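Local coordinates for MaoC domain protein dehydratase (Chloroflexus aurantiacus, PDB 4E3E) that catalyses the reversible dehydration of beta-methylmalyl-CoA to mesaconyl-CoA, a step of the glyoxylate assimilation cycle that regenerates acetyl-CoA and yields pyruvate, at residues I20-P25 and G74-D79; Y185-A190 and L265-S270; R313-K318 and V339-Y344. All coordinates share one frame; numbering follows the deposited sequence.

Contact 1 (I20-P25 and G74-D79); sequences IVHATP and GKTVPD
His22 lies edge-on to Asp79 and face-on to Thr76, joining strand 19-27, outermost of its hot-dog sheet within this chain, to the last turns of helix 65-80, the long helix that the sheet wraps in this fold. Ring and carboxylate are nearly coplanar (16° apart). His22 ND1 donates in its ring plane to the anti lone pair of Asp79 OD2 at 2.7 Å, an almost straight bond. Over the centre of one ring face sits Thr76 CA, 3.7 Å from the ring centroid, in a CH-pi contact. Beyond the segments, Ser109 on strand 104-116 bonds His22 NE2, so both ring nitrogens are held and the rotation of the ring is fixed. An alanine here would probably leave Asp79 OD2 without its ring partner and open a gap over Thr76. Asp79 OD2 also accepts from a water that Ala23 N donates to; a second water links the carbonyls of Ala23 and Lys75. Farther along, Lys75 crosses Thr24 at about a right angle, its chain bent so that the ammonium, shared with Gln226, reaches the backbone. Lys75 NZ donates to Thr24 O at 3.0 Å, lying in the carbonyl plane.

Contact 2 (Y185-A190 and L265-S270); sequences YNLAHA and LANALS
This is a small, largely buried packing contact between a short helical turn with the residues leading into it and an irregular loop: Tyr185 and helix 187-190 lean on the link from helix 250-265 to strand 270-278. Tyr185 and Leu269 reach toward each other tip to tip. Leu269 CD1 lies 3.5 Å from Tyr185 OH and 3.8 Å from Tyr185 CE1, near the ring plane, so the leucine meets the edge of the phenol. CG of Tyr185 is anti to the backbone N (chi1 -166°), which sets CG on the loop side. The Asn267 amide comes to the other flank of the hydroxyl, beside Tyr185 CE2, its plane turned 56° from the ring; which of its two ends faces the hydroxyl is doubtful. Ala190 CB also borders this amide, and Ala266 CB lies 3.9 Å from Ala190 O. Asn186 caps the helix, its OD1 accepting from His189 N at 2.8 Å with the donor above the carbonyl plane, while Leu265 to Ala268 form a type I beta turn. Behind the loop, Asn267 packs on Met348 of strand 338-349; on the helix side, His189 packs on His22 of the third subunit. One water donates to both Ala190 O and Ala266 O, at 2.9 and 2.8 Å, so two backbone acceptors that cannot bond each other are satisfied together and the helix end is tied to the turn through solvent.

Contact 3 (R313-K318 and V339-Y344); sequences RTVATK and VLDFDY
Arg313 runs its aliphatic chain past one carboxylate oxygen of Asp341, with Arg313 CG and CD each 3.3 Å from Asp341 OD1. The side chain leaves the strand extended, CG anti to the backbone N (chi1 -177°), then bends at chi3. Its guanidinium meets Asp341 edge-on, the two planes 70° apart: Arg313 NH1 donates at 2.8 Å to the syn lone pair of Asp341 OD1 in a salt bridge. On the same face of the sheet, a water accepts from Arg313 NH2 and donates to Asp343 OD2, which also forms a salt bridge with Arg311.

Strands 307-318 and 338-349 run antiparallel here, neighbours in the long hot-dog sheet. Thr314 and Phe342 form a hydrogen-bonded pair, with Thr314 N to Phe342 O at 2.8 Å. At the other end Val339 and Leu340 both face Ala316 in a classic beta bulge. Ala316 O takes a bond from Val339 N at 2.9 Å and a weak one from Leu340 N.

On the face of Ala316 and Leu340, Ala316 CB packs on Leu340 CB at 3.7 Å and also touches Val339 CG2 of the bulge, under Ile253 and Ile254 of helix 250-265. Thr314 brings its hydroxyl to the ring edge of Tyr344, and the two hydroxyls, Thr314 OG1 and Tyr344 OH, share a hydrogen bond of 2.6 Å. Ser293 gives Thr314 OG1 a further partner, so this buried hydroxyl has two hydrogen-bonding partners.

Asp341 OD2 is bonded by Tyr334 and Tyr327. With arginine on one oxygen and two phenols on the other, this buried carboxylate is probably stabilised as the anion, its charge met by donors from both strand and loops.

Overall arrangement
Contacts 1 and 3 reach the same ten-stranded sheet, on opposite sides of the chain's centre, with centres 26 Å apart. Contact 3 is the most central, a strand-to-strand pairing built on backbone bonds with a salt bridge on one face and no other subunit touching it. Contact 1 instead sets a strand outermost within this chain against a helix and relies on side-chain bonds, waters and a ring face. Contact 2 lies farthest from the chain's centre yet is buried, whereas contact 1 is only partly so; it depends on apolar edges and one bridging water. Val21 of contact 1 packs on Ala188 of the second subunit, and Ala188 of contact 2 on Val21 of the third.

Contact 1 (I20-P25 and G74-D79)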
# COMPACT_ATOMS: atom_id res chain seq x y z
N ILE A 20 28.69 11.67 -8.68
CA ILE A 20 27.89 11.89 -7.50
C ILE A 20 27.45 10.54 -6.91
O ILE A 20 26.83 9.72 -7.61
CB ILE A 20 26.64 12.73 -7.81
CG1 ILE A 20 27.04 14.08 -8.44
CG2 ILE A 20 25.80 12.93 -6.55
CD1 ILE A 20 25.88 14.86 -9.02
N VAL A 21 27.79 10.32 -5.64
CA VAL A 21 27.35 9.13 -4.92
C VAL A 21 26.06 9.47 -4.17
O VAL A 21 26.08 10.29 -3.26
CB VAL A 21 28.43 8.61 -3.93
CG1 VAL A 21 27.93 7.40 -3.15
CG2 VAL A 21 29.71 8.27 -4.69
N HIS A 22 24.96 8.89 -4.58
CA HIS A 22 23.67 9.18 -4.02
C HIS A 22 23.39 8.57 -2.68
O HIS A 22 23.86 7.51 -2.35
CB HIS A 22 22.57 8.84 -5.02
CG HIS A 22 22.75 9.49 -6.36
ND1 HIS A 22 22.66 10.78 -6.54
CD2 HIS A 22 23.03 8.96 -7.59
CE1 HIS A 22 22.85 11.08 -7.80
NE2 HIS A 22 23.09 9.97 -8.45
N ALA A 23 22.55 9.23 -1.92
CA ALA A 23 22.14 8.76 -0.63
C ALA A 23 21.12 7.63 -0.67
O ALA A 23 20.56 7.35 -1.68
CB ALA A 23 21.61 9.91 0.19
N THR A 24 20.88 7.03 0.48
CA THR A 24 19.78 6.12 0.64
C THR A 24 19.76 4.87 -0.16
O THR A 24 18.89 4.64 -0.92
CB THR A 24 18.46 6.84 0.37
OG1 THR A 24 18.58 8.18 0.77
CG2 THR A 24 17.35 6.21 1.11
N PRO A 25 20.73 4.02 0.06
CA PRO A 25 20.72 2.69 -0.50
C PRO A 25 19.49 1.95 -0.00
O PRO A 25 19.03 2.16 1.07
CB PRO A 25 21.98 2.07 0.04
CG PRO A 25 22.31 2.83 1.22
CD PRO A 25 21.80 4.21 1.03
N GLY A 74 14.89 7.12 -8.69
CA GLY A 74 14.52 7.89 -7.50
C GLY A 74 15.70 8.36 -6.66
O GLY A 74 15.72 9.50 -6.20
N LYS A 75 16.69 7.48 -6.45
CA LYS A 75 17.90 7.84 -5.70
C LYS A 75 18.65 9.04 -6.29
O LYS A 75 19.31 9.78 -5.55
CB LYS A 75 18.90 6.68 -5.65
CG LYS A 75 18.33 5.36 -5.22
CD LYS A 75 17.90 5.43 -3.79
CE LYS A 75 16.45 5.02 -3.62
NZ LYS A 75 16.24 5.41 -2.21
N THR A 76 18.55 9.21 -7.61
CA THR A 76 19.32 10.25 -8.30
C THR A 76 18.60 11.59 -8.23
O THR A 76 19.21 12.65 -8.41
CB THR A 76 19.56 9.93 -9.81
OG1 THR A 76 18.36 10.17 -10.58
CG2 THR A 76 20.04 8.52 -9.99
N VAL A 77 17.30 11.54 -7.95
CA VAL A 77 16.47 12.76 -7.99
C VAL A 77 16.96 13.93 -7.09
O VAL A 77 17.07 15.08 -7.57
CB VAL A 77 14.97 12.45 -7.78
CG1 VAL A 77 14.15 13.73 -7.61
CG2 VAL A 77 14.45 11.64 -8.96
N PRO A 78 17.29 13.65 -5.80
CA PRO A 78 17.76 14.76 -4.94
C PRO A 78 18.94 15.55 -5.53
O PRO A 78 18.96 16.77 -5.43
CB PRO A 78 18.19 14.03 -3.65
CG PRO A 78 17.36 12.79 -3.63
CD PRO A 78 17.33 12.36 -5.08
N ASP A 79 19.87 14.85 -6.19
CA ASP A 79 21.11 15.47 -6.69
C ASP A 79 21.08 15.90 -8.16
O ASP A 79 21.85 16.77 -8.56
CB ASP A 79 22.28 14.51 -6.49
CG ASP A 79 22.42 14.07 -5.05
OD1 ASP A 79 22.47 14.94 -4.17
OD2 ASP A 79 22.47 12.86 -4.79
O HOH W 1 25.01 13.34 -2.89
O HOH W 2 19.09 9.45 -2.79
O HOH W 3 21.29 11.79 -2.67

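Contact 2 (Y185-A190 and L265-S270)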
# COMPACT_ATOMS: atom_id res chain seq x y z
N TYR A 185 7.13 -24.77 -20.07
CA TYR A 185 6.53 -23.43 -20.16
C TYR A 185 5.01 -23.49 -20.28
O TYR A 185 4.48 -23.85 -21.33
CB TYR A 185 7.13 -22.63 -21.33
CG TYR A 185 6.80 -21.16 -21.28
CD1 TYR A 185 7.55 -20.30 -20.48
CD2 TYR A 185 5.75 -20.63 -22.02
CE1 TYR A 185 7.25 -18.95 -20.41
CE2 TYR A 185 5.45 -19.27 -21.97
CZ TYR A 185 6.21 -18.44 -21.16
OH TYR A 185 5.94 -17.10 -21.09
N ASN A 186 4.31 -23.14 -19.20
CA ASN A 186 2.86 -23.19 -19.19
C ASN A 186 2.26 -21.94 -19.83
O ASN A 186 2.23 -20.87 -19.24
CB ASN A 186 2.35 -23.39 -17.76
CG ASN A 186 0.86 -23.67 -17.71
OD1 ASN A 186 0.06 -23.01 -18.37
ND2 ASN A 186 0.48 -24.65 -16.92
N LEU A 187 1.77 -22.10 -21.06
CA LEU A 187 1.17 -21.00 -21.82
C LEU A 187 -0.10 -20.42 -21.17
O LEU A 187 -0.33 -19.20 -21.21
CB LEU A 187 0.86 -21.45 -23.25
CG LEU A 187 2.03 -21.74 -24.17
CD1 LEU A 187 1.53 -22.46 -25.42
CD2 LEU A 187 2.79 -20.47 -24.54
N ALA A 188 -0.93 -21.30 -20.61
CA ALA A 188 -2.15 -20.86 -19.94
C ALA A 188 -1.79 -19.99 -18.73
O ALA A 188 -2.40 -18.94 -18.52
CB ALA A 188 -3.00 -22.05 -19.51
N HIS A 189 -0.78 -20.40 -17.97
CA HIS A 189 -0.33 -19.59 -16.83
C HIS A 189 0.27 -18.28 -17.29
O HIS A 189 0.03 -17.25 -16.66
CB HIS A 189 0.67 -20.37 -15.97
CG HIS A 189 0.02 -21.38 -15.05
ND1 HIS A 189 0.73 -22.13 -14.17
CD2 HIS A 189 -1.33 -21.73 -14.86
CE1 HIS A 189 -0.11 -22.93 -13.48
NE2 HIS A 189 -1.37 -22.68 -13.90
N ALA A 190 1.04 -18.28 -18.38
CA ALA A 190 1.65 -17.05 -18.87
C ALA A 190 0.56 -16.08 -19.34
O ALA A 190 0.66 -14.88 -19.11
CB ALA A 190 2.63 -17.33 -19.98
N LEU A 265 0.75 -8.47 -25.10
CA LEU A 265 2.17 -8.81 -25.01
C LEU A 265 2.48 -9.67 -23.78
O LEU A 265 3.54 -9.52 -23.17
CB LEU A 265 3.02 -7.53 -25.02
CG LEU A 265 3.14 -6.82 -26.38
CD1 LEU A 265 3.60 -5.39 -26.23
CD2 LEU A 265 4.06 -7.60 -27.33
N ALA A 266 1.56 -10.56 -23.41
CA ALA A 266 1.67 -11.36 -22.18
C ALA A 266 2.98 -12.17 -22.07
O ALA A 266 3.50 -12.33 -20.98
CB ALA A 266 0.46 -12.28 -22.03
N ASN A 267 3.50 -12.66 -23.20
CA ASN A 267 4.74 -13.46 -23.13
C ASN A 267 6.02 -12.63 -23.17
O ASN A 267 7.13 -13.18 -23.14
CB ASN A 267 4.75 -14.58 -24.19
CG ASN A 267 3.83 -15.73 -23.81
OD1 ASN A 267 3.00 -16.17 -24.61
ND2 ASN A 267 3.96 -16.20 -22.58
N ALA A 268 5.87 -11.29 -23.23
CA ALA A 268 7.02 -10.39 -23.09
C ALA A 268 7.41 -10.37 -21.62
O ALA A 268 7.10 -9.43 -20.88
CB ALA A 268 6.69 -8.98 -23.58
N LEU A 269 8.11 -11.42 -21.20
CA LEU A 269 8.24 -11.73 -19.78
C LEU A 269 8.95 -10.68 -18.95
O LEU A 269 8.63 -10.50 -17.76
CB LEU A 269 8.90 -13.09 -19.59
CG LEU A 269 7.97 -14.26 -19.92
CD1 LEU A 269 8.67 -15.53 -19.50
CD2 LEU A 269 6.57 -14.13 -19.27
N SER A 270 9.92 -10.00 -19.56
CA SER A 270 10.68 -8.98 -18.84
C SER A 270 11.26 -7.98 -19.82
O SER A 270 11.43 -8.29 -21.01
CB SER A 270 11.81 -9.61 -18.03
OG SER A 270 12.80 -10.16 -18.88
O HOH W 4 3.12 -13.50 -18.44

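Contact 3 (R313-K318 and V339-Y344)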
# COMPACT_ATOMS: atom_id res chain seq x y z
N ARG A 313 7.75 -0.21 -29.27
CA ARG A 313 7.33 1.13 -28.87
C ARG A 313 5.96 1.02 -28.22
O ARG A 313 5.01 0.55 -28.86
CB ARG A 313 7.24 2.08 -30.07
CG ARG A 313 6.86 3.50 -29.67
CD ARG A 313 6.57 4.45 -30.86
NE ARG A 313 7.61 4.40 -31.89
CZ ARG A 313 8.85 4.87 -31.76
NH1 ARG A 313 9.25 5.47 -30.64
NH2 ARG A 313 9.70 4.74 -32.77
N THR A 314 5.85 1.44 -26.96
CA THR A 314 4.53 1.59 -26.36
C THR A 314 4.24 3.07 -26.20
O THR A 314 5.05 3.83 -25.64
CB THR A 314 4.41 0.85 -25.03
OG1 THR A 314 4.72 -0.55 -25.25
CG2 THR A 314 3.01 0.98 -24.47
N VAL A 315 3.09 3.48 -26.69
CA VAL A 315 2.66 4.87 -26.62
C VAL A 315 1.48 4.94 -25.65
O VAL A 315 0.50 4.21 -25.82
CB VAL A 315 2.20 5.35 -28.01
CG1 VAL A 315 1.67 6.78 -27.94
CG2 VAL A 315 3.35 5.26 -29.01
N ALA A 316 1.58 5.80 -24.63
CA ALA A 316 0.46 6.00 -23.71
C ALA A 316 -0.27 7.29 -24.07
O ALA A 316 0.35 8.31 -24.41
CB ALA A 316 0.91 6.02 -22.25
N THR A 317 -1.58 7.25 -23.96
CA THR A 317 -2.40 8.40 -24.24
C THR A 317 -3.34 8.63 -23.09
O THR A 317 -3.59 7.76 -22.32
CB THR A 317 -3.23 8.22 -25.51
OG1 THR A 317 -4.03 7.06 -25.40
CG2 THR A 317 -2.35 8.04 -26.67
N LYS A 318 -3.87 9.83 -22.99
CA LYS A 318 -4.87 10.09 -22.00
C LYS A 318 -6.22 10.26 -22.64
O LYS A 318 -6.35 10.92 -23.63
CB LYS A 318 -4.53 11.29 -21.12
CG LYS A 318 -4.29 12.58 -21.84
CD LYS A 318 -4.48 13.76 -20.92
CE LYS A 318 -3.14 14.26 -20.46
NZ LYS A 318 -3.21 15.29 -19.41
N VAL A 339 1.12 11.04 -24.02
CA VAL A 339 1.86 11.42 -22.81
C VAL A 339 3.18 10.69 -22.67
O VAL A 339 4.07 11.13 -21.93
CB VAL A 339 1.01 11.26 -21.51
CG1 VAL A 339 -0.18 12.24 -21.51
CG2 VAL A 339 0.58 9.80 -21.29
N LEU A 340 3.31 9.58 -23.40
CA LEU A 340 4.51 8.74 -23.30
C LEU A 340 4.82 8.12 -24.64
O LEU A 340 3.93 7.58 -25.29
CB LEU A 340 4.28 7.61 -22.30
CG LEU A 340 5.50 6.69 -22.12
CD1 LEU A 340 6.63 7.47 -21.43
CD2 LEU A 340 5.14 5.41 -21.36
N ASP A 341 6.08 8.22 -25.06
CA ASP A 341 6.59 7.48 -26.20
C ASP A 341 7.78 6.68 -25.69
O ASP A 341 8.85 7.24 -25.47
CB ASP A 341 7.01 8.45 -27.32
CG ASP A 341 7.54 7.73 -28.56
OD1 ASP A 341 7.65 6.48 -28.55
OD2 ASP A 341 7.87 8.43 -29.54
N PHE A 342 7.59 5.38 -25.49
CA PHE A 342 8.55 4.54 -24.75
C PHE A 342 9.05 3.43 -25.67
O PHE A 342 8.25 2.66 -26.20
CB PHE A 342 7.85 3.96 -23.50
CG PHE A 342 8.75 3.17 -22.58
CD1 PHE A 342 9.89 3.74 -22.01
CD2 PHE A 342 8.42 1.85 -22.22
CE1 PHE A 342 10.71 3.00 -21.15
CE2 PHE A 342 9.24 1.10 -21.35
CZ PHE A 342 10.38 1.69 -20.82
N ASP A 343 10.36 3.35 -25.86
CA ASP A 343 10.97 2.46 -26.84
C ASP A 343 11.92 1.57 -26.04
O ASP A 343 12.87 2.05 -25.43
CB ASP A 343 11.71 3.33 -27.89
CG ASP A 343 12.67 2.55 -28.81
OD1 ASP A 343 12.90 1.31 -28.70
OD2 ASP A 343 13.24 3.22 -29.69
N TYR A 344 11.65 0.27 -26.04
CA TYR A 344 12.36 -0.64 -25.16
C TYR A 344 12.42 -2.00 -25.80
O TYR A 344 11.84 -2.24 -26.87
CB TYR A 344 11.67 -0.71 -23.78
CG TYR A 344 10.21 -1.15 -23.82
CD1 TYR A 344 9.24 -0.34 -24.42
CD2 TYR A 344 9.81 -2.39 -23.29
CE1 TYR A 344 7.91 -0.73 -24.47
CE2 TYR A 344 8.48 -2.80 -23.35
CZ TYR A 344 7.52 -1.95 -23.94
OH TYR A 344 6.19 -2.33 -24.00
O HOH W 5 12.75 4.38 -32.05